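Local coordinates for protein monomethylamine methyltransferase mtmB1 (Methanosarcina barkeri, PDB 1NTH) that catalyses the transfer of the methyl group of monomethylamine to the corrinoid cofactor of its partner protein MtmC in methanogenesis, at residues Glu50-Asp55 / Glu400-Leu405; Asn307-Leu312 / Lys407-Tyr412; Glu68-Cys73 / Val84-Asp89; Asp93-Val98 / Thr281-Val286. All coordinates share one frame; numbering follows the deposited sequence. Where two conformers were deposited one is given.

Interaction 1 of 4, residues Glu50-Asp55 / Glu400-Leu405; sequences EFIPTD and EVNVIL
The phenyl ring of F51 carries L405 on one face and the amide of N402 at its edge. L405 CB stands 3.8 Å from the F51 ring centroid, 15° off the ring normal, a CH-pi contact displaced a little toward the rim, while L405 CD1 lies 3.5 Å from F51 CB. At the edge N402 OD1 sits in the ring plane, and the amide and ring planes are nearly coplanar. With CG beside its own backbone N (chi1 -82°), N402 turns its amide to the loop, where it both accepts from and donates to the backbone. Its OD1 accepts from F51 N at 2.9 Å, the donor lying above the carbonyl plane, and from I52 N at 3.0 Å, in plane and on a lone pair. N402 ND2 returns a nearly straight bond (169°) to I52 O at 3.0 Å. A water bridges N402 ND2 and E50 OE2; OE2 accepts from T54 OG1 on its syn lone pair. Asparagine suits this place because its short side chain offers acceptor and donor together. An alanine here would probably leave the amides of F51 and I52 and the carbonyl of I52 without these mates, freeing the loop to shift. The loop also packs through I52 on S359 of helix 343-359 and through F51 on R309 and L312 of helix 309-325, and D55 caps M58 N of helix 56-73. L405 of helix 398-410 separately touches I354 and T355.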
# COMPACT_ATOMS: atom_id res chain seq x y z
N GLU A 50 2.46 -33.51 -40.36
CA GLU A 50 2.70 -33.55 -38.92
C GLU A 50 2.08 -32.35 -38.21
O GLU A 50 2.10 -31.24 -38.74
CB GLU A 50 4.19 -33.57 -38.60
CG GLU A 50 4.92 -34.85 -38.93
CD GLU A 50 6.28 -34.91 -38.25
OE1 GLU A 50 7.10 -33.99 -38.46
OE2 GLU A 50 6.53 -35.88 -37.50
N PHE A 51 1.54 -32.58 -37.02
CA PHE A 51 0.96 -31.50 -36.23
C PHE A 51 2.08 -30.84 -35.43
O PHE A 51 2.14 -29.62 -35.29
CB PHE A 51 -0.10 -32.03 -35.26
CG PHE A 51 -1.35 -32.49 -35.93
CD1 PHE A 51 -1.45 -33.77 -36.45
CD2 PHE A 51 -2.44 -31.63 -36.04
CE1 PHE A 51 -2.62 -34.20 -37.07
CE2 PHE A 51 -3.62 -32.05 -36.66
CZ PHE A 51 -3.71 -33.34 -37.17
N ILE A 52 2.97 -31.68 -34.90
CA ILE A 52 4.11 -31.21 -34.11
C ILE A 52 5.36 -31.74 -34.81
O ILE A 52 5.52 -32.95 -34.97
CB ILE A 52 4.08 -31.77 -32.68
CG1 ILE A 52 2.70 -31.55 -32.05
CG2 ILE A 52 5.16 -31.10 -31.84
CD1 ILE A 52 2.31 -30.10 -31.92
N PRO A 53 6.27 -30.84 -35.23
CA PRO A 53 7.49 -31.25 -35.92
C PRO A 53 8.48 -32.08 -35.10
O PRO A 53 8.61 -31.89 -33.89
CB PRO A 53 8.10 -29.93 -36.36
CG PRO A 53 7.69 -29.00 -35.25
CD PRO A 53 6.24 -29.38 -35.03
N THR A 54 9.17 -32.98 -35.79
CA THR A 54 10.17 -33.84 -35.19
C THR A 54 11.45 -33.72 -36.03
O THR A 54 12.42 -34.44 -35.81
CB THR A 54 9.72 -35.32 -35.16
OG1 THR A 54 9.47 -35.77 -36.50
CG2 THR A 54 8.45 -35.47 -34.34
N ASP A 55 11.42 -32.81 -37.00
CA ASP A 55 12.56 -32.57 -37.89
C ASP A 55 13.15 -31.21 -37.55
O ASP A 55 12.64 -30.18 -38.00
CB ASP A 55 12.10 -32.57 -39.35
CG ASP A 55 13.25 -32.46 -40.33
OD1 ASP A 55 14.26 -31.81 -40.01
OD2 ASP A 55 13.14 -33.02 -41.44
N GLU A 400 3.71 -40.30 -30.64
CA GLU A 400 2.41 -40.79 -30.19
C GLU A 400 1.35 -39.69 -30.26
O GLU A 400 0.19 -39.94 -30.59
CB GLU A 400 2.51 -41.32 -28.76
CG GLU A 400 3.18 -42.69 -28.67
CD GLU A 400 3.45 -43.11 -27.24
OE1 GLU A 400 2.54 -42.99 -26.39
OE2 GLU A 400 4.58 -43.58 -26.96
N VAL A 401 1.75 -38.46 -29.96
CA VAL A 401 0.83 -37.33 -30.00
C VAL A 401 0.33 -37.11 -31.43
O VAL A 401 -0.87 -36.91 -31.64
CB VAL A 401 1.51 -36.04 -29.49
CG1 VAL A 401 0.59 -34.84 -29.71
CG2 VAL A 401 1.85 -36.18 -28.01
N ASN A 402 1.24 -37.13 -32.39
CA ASN A 402 0.85 -36.93 -33.79
C ASN A 402 -0.15 -37.99 -34.25
O ASN A 402 -1.06 -37.69 -35.02
CB ASN A 402 2.08 -36.94 -34.70
CG ASN A 402 2.78 -35.59 -34.73
OD1 ASN A 402 2.15 -34.56 -34.94
ND2 ASN A 402 4.09 -35.60 -34.53
N VAL A 403 0.00 -39.21 -33.76
CA VAL A 403 -0.92 -40.29 -34.13
C VAL A 403 -2.29 -40.03 -33.51
O VAL A 403 -3.31 -40.16 -34.18
CB VAL A 403 -0.39 -41.66 -33.65
CG1 VAL A 403 -1.47 -42.72 -33.83
CG2 VAL A 403 0.85 -42.04 -34.45
N ILE A 404 -2.30 -39.66 -32.23
CA ILE A 404 -3.55 -39.38 -31.54
C ILE A 404 -4.30 -38.22 -32.19
O ILE A 404 -5.52 -38.28 -32.38
CB ILE A 404 -3.30 -39.04 -30.05
CG1 ILE A 404 -2.80 -40.29 -29.32
CG2 ILE A 404 -4.57 -38.52 -29.40
CD1 ILE A 404 -2.45 -40.06 -27.85
N LEU A 405 -3.58 -37.16 -32.54
CA LEU A 405 -4.20 -36.00 -33.17
C LEU A 405 -4.84 -36.33 -34.51
O LEU A 405 -5.93 -35.85 -34.82
CB LEU A 405 -3.17 -34.87 -33.34
CG LEU A 405 -2.82 -34.13 -32.05
CD1 LEU A 405 -1.66 -33.18 -32.30
CD2 LEU A 405 -4.05 -33.38 -31.55
O HOH W 1 5.69 -38.05 -35.57

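Interaction 2 of 4, residues Asn307-Leu312 / Lys407-Tyr412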
# COMPACT_ATOMS: atom_id res chain seq x y z
N ASN A 307 -9.20 -25.02 -34.26
CA ASN A 307 -8.87 -26.43 -34.13
C ASN A 307 -9.08 -27.30 -35.37
O ASN A 307 -9.40 -28.48 -35.26
CB ASN A 307 -9.60 -27.04 -32.94
CG ASN A 307 -11.08 -26.74 -32.95
OD1 ASN A 307 -11.56 -25.90 -32.19
ND2 ASN A 307 -11.82 -27.42 -33.82
N THR A 308 -8.93 -26.71 -36.55
CA THR A 308 -9.06 -27.50 -37.77
C THR A 308 -7.69 -28.13 -37.96
O THR A 308 -6.71 -27.70 -37.34
CB THR A 308 -9.40 -26.63 -39.01
OG1 THR A 308 -8.30 -25.78 -39.31
CG2 THR A 308 -10.65 -25.79 -38.75
N ARG A 309 -7.61 -29.15 -38.81
CA ARG A 309 -6.34 -29.81 -39.05
C ARG A 309 -5.25 -28.81 -39.44
O ARG A 309 -4.13 -28.87 -38.93
CB ARG A 309 -6.50 -30.87 -40.15
CG ARG A 309 -5.24 -31.67 -40.46
CD ARG A 309 -5.56 -32.79 -41.45
NE ARG A 309 -6.48 -33.78 -40.89
CZ ARG A 309 -6.09 -34.84 -40.19
NH1 ARG A 309 -4.80 -35.07 -39.98
NH2 ARG A 309 -6.99 -35.68 -39.70
N GLU A 310 -5.58 -27.89 -40.34
CA GLU A 310 -4.61 -26.90 -40.79
C GLU A 310 -4.14 -25.93 -39.72
O GLU A 310 -2.94 -25.69 -39.58
CB GLU A 310 -5.17 -26.11 -41.98
CG GLU A 310 -5.49 -26.98 -43.19
CD GLU A 310 -6.94 -27.45 -43.23
OE1 GLU A 310 -7.62 -27.42 -42.18
OE2 GLU A 310 -7.39 -27.86 -44.32
N THR A 311 -5.08 -25.37 -38.96
CA THR A 311 -4.73 -24.41 -37.91
C THR A 311 -3.96 -25.06 -36.76
O THR A 311 -3.11 -24.42 -36.14
CB THR A 311 -5.99 -23.68 -37.37
OG1 THR A 311 -6.95 -24.64 -36.91
CG2 THR A 311 -6.61 -22.83 -38.47
N LEU A 312 -4.25 -26.32 -36.47
CA LEU A 312 -3.53 -27.02 -35.41
C LEU A 312 -2.08 -27.23 -35.86
O LEU A 312 -1.15 -27.08 -35.08
CB LEU A 312 -4.19 -28.36 -35.09
CG LEU A 312 -5.55 -28.27 -34.38
CD1 LEU A 312 -6.16 -29.66 -34.24
CD2 LEU A 312 -5.38 -27.62 -33.00
N LYS A 407 -6.10 -39.13 -35.46
CA LYS A 407 -7.32 -39.88 -35.21
C LYS A 407 -8.42 -39.01 -34.62
O LYS A 407 -9.59 -39.14 -34.98
CB LYS A 407 -7.04 -41.04 -34.24
CG LYS A 407 -6.09 -42.09 -34.77
CD LYS A 407 -5.89 -43.19 -33.73
CE LYS A 407 -4.92 -44.25 -34.22
NZ LYS A 407 -4.70 -45.30 -33.18
N LEU A 408 -8.04 -38.12 -33.70
CA LEU A 408 -9.01 -37.25 -33.05
C LEU A 408 -9.62 -36.23 -34.00
O LEU A 408 -10.84 -36.08 -34.05
CB LEU A 408 -8.34 -36.52 -31.87
CG LEU A 408 -9.21 -35.51 -31.10
CD1 LEU A 408 -10.50 -36.17 -30.63
CD2 LEU A 408 -8.41 -34.98 -29.92
N VAL A 409 -8.79 -35.53 -34.75
CA VAL A 409 -9.29 -34.53 -35.68
C VAL A 409 -10.21 -35.18 -36.71
O VAL A 409 -11.17 -34.56 -37.17
CB VAL A 409 -8.13 -33.80 -36.39
CG1 VAL A 409 -8.68 -32.82 -37.42
CG2 VAL A 409 -7.28 -33.06 -35.35
N SER A 410 -9.93 -36.43 -37.06
CA SER A 410 -10.75 -37.15 -38.03
C SER A 410 -12.16 -37.41 -37.49
O SER A 410 -13.10 -37.62 -38.27
CB SER A 410 -10.10 -38.49 -38.39
OG SER A 410 -8.93 -38.30 -39.15
N LEU A 411 -12.31 -37.37 -36.17
CA LEU A 411 -13.61 -37.61 -35.56
C LEU A 411 -14.60 -36.45 -35.72
O LEU A 411 -15.80 -36.64 -35.53
CB LEU A 411 -13.45 -37.93 -34.07
CG LEU A 411 -12.74 -39.22 -33.68
CD1 LEU A 411 -12.71 -39.34 -32.16
CD2 LEU A 411 -13.47 -40.41 -34.28
N TYR A 412 -14.11 -35.27 -36.07
CA TYR A 412 -15.01 -34.13 -36.22
C TYR A 412 -14.79 -33.24 -37.44
O TYR A 412 -15.66 -32.43 -37.78
CB TYR A 412 -14.95 -33.25 -34.95
CG TYR A 412 -13.60 -32.59 -34.68
CD1 TYR A 412 -13.11 -31.59 -35.51
CD2 TYR A 412 -12.83 -32.98 -33.58
CE1 TYR A 412 -11.87 -30.98 -35.26
CE2 TYR A 412 -11.59 -32.37 -33.32
CZ TYR A 412 -11.12 -31.38 -34.16
OH TYR A 412 -9.90 -30.78 -33.91
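R309 reaches across V409 to S410, and its side chain can be followed outward from the helix. R309 CB touches V409 CG1 at 4.0 Å. CG stands anti to the backbone N (chi1 -178°), and a bend at chi3 (-65°) then brings NE round. The guanidinium that follows lays one face over V409 CB, with NH2 4.0 Å from that carbon, and has S410 OG near its plane. Its charge is met by two acids of the same chain: NH2 forms a salt bridge with E413 and NH1 with D406, which also holds S410 OG through its carbonyl. Arginine suits the spot because its aliphatic root accepts a valine and its tip can serve both carboxylates.

L312 CD1 slides past V409 CG2 at 3.7 Å and meets Y412 tip to tip, 3.9 Å from OH. That hydroxyl donates to N307 O at 2.7 Å, in the carbonyl plane. The N307 amide stands almost perpendicular to the Y412 ring, and its ND2 binds E348. A phenylalanine in place of Y412 would keep the ring but would probably leave the buried N307 carbonyl without its donor. N307 and T308, the N-cap, lead from strand 293-300 into helix 309-325, which returns to strand 330-333: a beta-alpha-beta unit of the TIM barrel, with the C-terminal part of helix 398-410 packed on its helix.

Interaction 3 of 4, residues Glu68-Cys73 / Val84-Asp89; sequences EMLLEC and VKYTED
L71 and L70, on the last turn of helix 56-73, pack against Y86 and the start of helix 88-95; the two helices are joined through the antiparallel beta hairpin of strands 75-77 and 82-84. L71 swings CG anti to its backbone N (chi1 175°), and its CD1 lies 3.5 Å from Y86 O and 3.6 Å from E88 N, an apolar tip set against the backbone where the new helix begins. L70 CD1 comes to the edge of the Y86 ring, 3.8 Å from CE1. Leucine suits both places, since its forked tip lets L71 CD1 press on the Y86 and E88 backbone and L70 CD1 on the ring edge.

K85, one residue before Y86, reaches the C-terminal end of the same helix. Bent at chi2 and chi4, it brings CE to 3.5 Å from C73 O and lets NZ donate to E72 O at 3.0 Å, tilted 31° from the carbonyl plane. A lysine is apt here, as its positive charge probably suits the negative end of the helix dipole and the carbonyls there.

Further out, T87 caps helix 88-95 and its own amide bonds to E90 in the manner of a capping box, which fixes the turn that L71 touches. The Y86 ring is held by an edge-to-face contact with F7, and its hydroxyl group probably hydrogen-bonds to N284 of helix 271-288. Between the backbones a single water donates to both L70 O and L71 O and accepts from Y86 N, each at 2.8 Å.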
# COMPACT_ATOMS: atom_id res chain seq x y z
N GLU A 68 13.11 -13.85 -41.75
CA GLU A 68 13.29 -13.14 -43.01
C GLU A 68 12.01 -12.46 -43.47
O GLU A 68 12.05 -11.38 -44.07
CB GLU A 68 13.77 -14.11 -44.09
CG GLU A 68 14.39 -13.43 -45.31
CD GLU A 68 14.88 -14.42 -46.35
OE1 GLU A 68 15.40 -15.49 -45.97
OE2 GLU A 68 14.74 -14.12 -47.56
N MET A 69 10.87 -13.08 -43.20
CA MET A 69 9.59 -12.49 -43.57
C MET A 69 9.45 -11.14 -42.87
O MET A 69 9.12 -10.13 -43.50
CB MET A 69 8.46 -13.42 -43.12
CG MET A 69 7.05 -12.97 -43.48
SD MET A 69 6.65 -13.27 -45.21
CE MET A 69 5.12 -12.38 -45.37
N LEU A 70 9.70 -11.12 -41.57
CA LEU A 70 9.58 -9.88 -40.81
C LEU A 70 10.60 -8.84 -41.26
O LEU A 70 10.27 -7.66 -41.42
CB LEU A 70 9.77 -10.16 -39.31
CG LEU A 70 9.53 -8.98 -38.37
CD1 LEU A 70 8.10 -8.48 -38.51
CD2 LEU A 70 9.80 -9.42 -36.93
N LEU A 71 11.84 -9.27 -41.46
CA LEU A 71 12.91 -8.37 -41.88
C LEU A 71 12.70 -7.74 -43.26
O LEU A 71 12.93 -6.54 -43.44
CB LEU A 71 14.25 -9.11 -41.86
CG LEU A 71 15.45 -8.32 -42.39
CD1 LEU A 71 15.72 -7.12 -41.50
CD2 LEU A 71 16.66 -9.23 -42.45
N GLU A 72 12.28 -8.55 -44.22
CA GLU A 72 12.09 -8.06 -45.59
C GLU A 72 10.79 -7.30 -45.84
O GLU A 72 10.77 -6.33 -46.60
CB GLU A 72 12.20 -9.22 -46.57
CG GLU A 72 13.55 -9.89 -46.59
CD GLU A 72 14.67 -8.95 -46.98
OE1 GLU A 72 14.55 -8.29 -48.03
OE2 GLU A 72 15.69 -8.88 -46.25
N CYS A 73 9.71 -7.72 -45.20
CA CYS A 73 8.42 -7.06 -45.38
C CYS A 73 8.21 -5.86 -44.49
O CYS A 73 7.87 -4.77 -44.95
CB CYS A 73 7.27 -8.04 -45.11
SG CYS A 73 7.12 -9.36 -46.32
N VAL A 84 6.69 0.11 -41.88
CA VAL A 84 7.78 0.27 -40.93
C VAL A 84 8.75 -0.89 -41.12
O VAL A 84 8.36 -2.06 -41.09
CB VAL A 84 7.27 0.25 -39.47
CG1 VAL A 84 8.45 0.22 -38.50
CG2 VAL A 84 6.40 1.48 -39.21
N LYS A 85 10.02 -0.56 -41.32
CA LYS A 85 11.07 -1.55 -41.54
C LYS A 85 12.01 -1.66 -40.35
O LYS A 85 12.36 -0.66 -39.73
CB LYS A 85 11.89 -1.17 -42.77
CG LYS A 85 11.15 -1.27 -44.10
CD LYS A 85 11.15 -2.69 -44.64
CE LYS A 85 10.49 -2.75 -46.01
NZ LYS A 85 11.36 -3.39 -47.04
N TYR A 86 12.43 -2.89 -40.05
CA TYR A 86 13.37 -3.16 -38.96
C TYR A 86 14.70 -3.53 -39.59
O TYR A 86 14.76 -3.87 -40.78
CB TYR A 86 12.93 -4.36 -38.13
CG TYR A 86 11.57 -4.26 -37.48
CD1 TYR A 86 10.54 -5.12 -37.85
CD2 TYR A 86 11.32 -3.32 -36.49
CE1 TYR A 86 9.29 -5.05 -37.23
CE2 TYR A 86 10.08 -3.24 -35.87
CZ TYR A 86 9.07 -4.11 -36.24
OH TYR A 86 7.85 -4.04 -35.63
N THR A 87 15.77 -3.48 -38.81
CA THR A 87 17.08 -3.90 -39.30
C THR A 87 17.31 -5.26 -38.64
O THR A 87 16.66 -5.58 -37.63
CB THR A 87 18.21 -2.95 -38.89
OG1 THR A 87 18.38 -2.99 -37.47
CG2 THR A 87 17.91 -1.53 -39.34
N GLU A 88 18.22 -6.05 -39.19
CA GLU A 88 18.51 -7.36 -38.64
C GLU A 88 18.99 -7.27 -37.19
O GLU A 88 18.59 -8.07 -36.35
CB GLU A 88 19.57 -8.07 -39.48
CG GLU A 88 19.73 -9.54 -39.15
CD GLU A 88 20.81 -10.20 -39.98
OE1 GLU A 88 20.94 -9.85 -41.17
OE2 GLU A 88 21.52 -11.08 -39.44
N ASP A 89 19.85 -6.30 -36.91
CA ASP A 89 20.38 -6.14 -35.57
C ASP A 89 19.30 -5.76 -34.56
O ASP A 89 19.38 -6.15 -33.39
CB ASP A 89 21.50 -5.10 -35.55
CG ASP A 89 22.73 -5.57 -36.29
OD1 ASP A 89 23.07 -6.76 -36.19
OD2 ASP A 89 23.36 -4.74 -36.98
O HOH W 2 11.53 -5.13 -41.48

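Interaction 4 of 4, residues Asp93-Val98 / Thr281-Val286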
# COMPACT_ATOMS: atom_id res chain seq x y z
N ASP A 93 18.28 -7.99 -31.24
CA ASP A 93 18.32 -7.37 -29.91
C ASP A 93 17.03 -7.71 -29.17
O ASP A 93 17.05 -7.99 -27.98
CB ASP A 93 18.48 -5.85 -30.04
CG ASP A 93 18.34 -5.13 -28.71
OD1 ASP A 93 17.39 -4.33 -28.57
OD2 ASP A 93 19.18 -5.35 -27.81
N ALA A 94 15.91 -7.71 -29.89
CA ALA A 94 14.63 -8.03 -29.28
C ALA A 94 14.55 -9.50 -28.90
O ALA A 94 14.20 -9.85 -27.77
CB ALA A 94 13.48 -7.67 -30.23
N ILE A 95 14.89 -10.38 -29.84
CA ILE A 95 14.85 -11.82 -29.58
C ILE A 95 15.82 -12.23 -28.48
O ILE A 95 15.49 -13.09 -27.65
CB ILE A 95 15.19 -12.62 -30.86
CG1 ILE A 95 14.10 -12.40 -31.91
CG2 ILE A 95 15.31 -14.11 -30.53
CD1 ILE A 95 14.41 -13.06 -33.25
N ASN A 96 17.00 -11.62 -28.45
CA ASN A 96 18.01 -11.96 -27.46
C ASN A 96 17.72 -11.44 -26.05
O ASN A 96 18.44 -11.78 -25.11
CB ASN A 96 19.39 -11.43 -27.89
CG ASN A 96 19.96 -12.20 -29.07
OD1 ASN A 96 19.75 -13.40 -29.20
ND2 ASN A 96 20.70 -11.50 -29.93
N ASN A 97 16.68 -10.63 -25.91
CA ASN A 97 16.35 -10.08 -24.60
C ASN A 97 14.86 -10.14 -24.28
O ASN A 97 14.25 -9.12 -23.96
CB ASN A 97 16.84 -8.63 -24.51
CG ASN A 97 18.35 -8.52 -24.60
OD1 ASN A 97 18.90 -8.12 -25.63
ND2 ASN A 97 19.03 -8.89 -23.53
N VAL A 98 14.28 -11.33 -24.37
CA VAL A 98 12.86 -11.49 -24.08
C VAL A 98 12.67 -11.78 -22.60
O VAL A 98 13.61 -12.19 -21.92
CB VAL A 98 12.24 -12.64 -24.91
CG1 VAL A 98 12.32 -12.30 -26.40
CG2 VAL A 98 12.97 -13.94 -24.62
N THR A 281 5.12 -13.05 -36.60
CA THR A 281 4.36 -12.25 -35.65
C THR A 281 4.71 -12.56 -34.20
O THR A 281 4.53 -11.71 -33.33
CB THR A 281 2.82 -12.35 -35.90
OG1 THR A 281 2.38 -13.71 -35.76
CG2 THR A 281 2.49 -11.86 -37.30
N HIS A 282 5.22 -13.76 -33.94
CA HIS A 282 5.66 -14.12 -32.58
C HIS A 282 6.87 -13.23 -32.30
O HIS A 282 7.03 -12.68 -31.21
CB HIS A 282 6.10 -15.59 -32.49
CG HIS A 282 4.99 -16.54 -32.14
ND1 HIS A 282 3.97 -16.85 -33.02
CD2 HIS A 282 4.76 -17.27 -31.02
CE1 HIS A 282 3.16 -17.73 -32.45
NE2 HIS A 282 3.62 -18.00 -31.24
N ILE A 283 7.74 -13.09 -33.30
CA ILE A 283 8.93 -12.26 -33.17
C ILE A 283 8.55 -10.78 -33.08
O ILE A 283 9.10 -10.04 -32.26
CB ILE A 283 9.89 -12.48 -34.37
CG1 ILE A 283 10.43 -13.92 -34.36
CG2 ILE A 283 11.05 -11.49 -34.30
CD1 ILE A 283 11.24 -14.30 -35.61
N ASN A 284 7.60 -10.35 -33.90
CA ASN A 284 7.18 -8.95 -33.88
C ASN A 284 6.62 -8.56 -32.51
O ASN A 284 6.72 -7.41 -32.10
CB ASN A 284 6.13 -8.69 -34.96
CG ASN A 284 5.87 -7.22 -35.17
OD1 ASN A 284 6.80 -6.44 -35.38
ND2 ASN A 284 4.60 -6.82 -35.13
N ALA A 285 6.03 -9.52 -31.81
CA ALA A 285 5.45 -9.27 -30.50
C ALA A 285 6.47 -8.69 -29.52
O ALA A 285 6.17 -7.74 -28.79
CB ALA A 285 4.87 -10.56 -29.93
N VAL A 286 7.68 -9.25 -29.49
CA VAL A 286 8.69 -8.77 -28.56
C VAL A 286 9.47 -7.57 -29.07
O VAL A 286 10.27 -6.97 -28.35
CB VAL A 286 9.68 -9.91 -28.19
CG1 VAL A 286 8.92 -11.07 -27.57
CG2 VAL A 286 10.45 -10.38 -29.42
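Behind I283 and V286, which face A94, I95 and V98, the carbonyl O of T281 is gripped by two donors: A285 N at 3.1 Å in the next helical turn, and the side-chain amide of Q232. The second bond ties Q232 to helix 271-288, an outer helix of the TIM barrel that links strand 255-259 to strand 293-300. The contact itself is apolar and buried, made where helix 88-95 and the residues just after it lie against the C-terminal part of the barrel helix.

A94 is small enough to let the backbones close to 6.0 Å between A94 CA and V286 CA. Its CB rests 3.8 Å from V286 O, and V286 CG2 approaches the same methyl at 4.1 Å. Beside it I95 and I283 cross obliquely. I95 has CG1 beside its backbone N (chi1 -65°) and runs on extended, so that CD1 reaches I283 CG2 at 3.9 Å. Long, branched isoleucines can bridge the wider gap here, and both also lean on helix 56-73, I95 on F67 and I283 on F63.

K151 of a neighbouring subunit packs on D93 and A94, so this helix end lies between the barrel helix and a second copy of the protein. V98, which also packs on I328, closes the contact: V98 CG1 rests against the branch of V286, 3.8 Å from CG1 and 4.0 Å from both CB and CG2.

In the fold
The four contacts form two touching pairs. Interactions 1 and 2 share helix 398-410, have centres 12 Å apart, and join through F51, whose CZ lies 3.5 Å from R309 NH1. Interactions 3 and 4, also 12 Å apart between centres, share helix 88-95; they meet where Y86 OH lies 2.6 Å from N284 OD1 and where L70 CD2 meets I283 CG2 at 3.6 Å. The pairs do not touch: their centres are 27 to 33 Å apart, and nearest atoms about 10 to 17 Å. All lie 17 to 24 Å from the chain centre, packing segments around the TIM barrel, and none of their segments includes the enzyme's pyrrolysine.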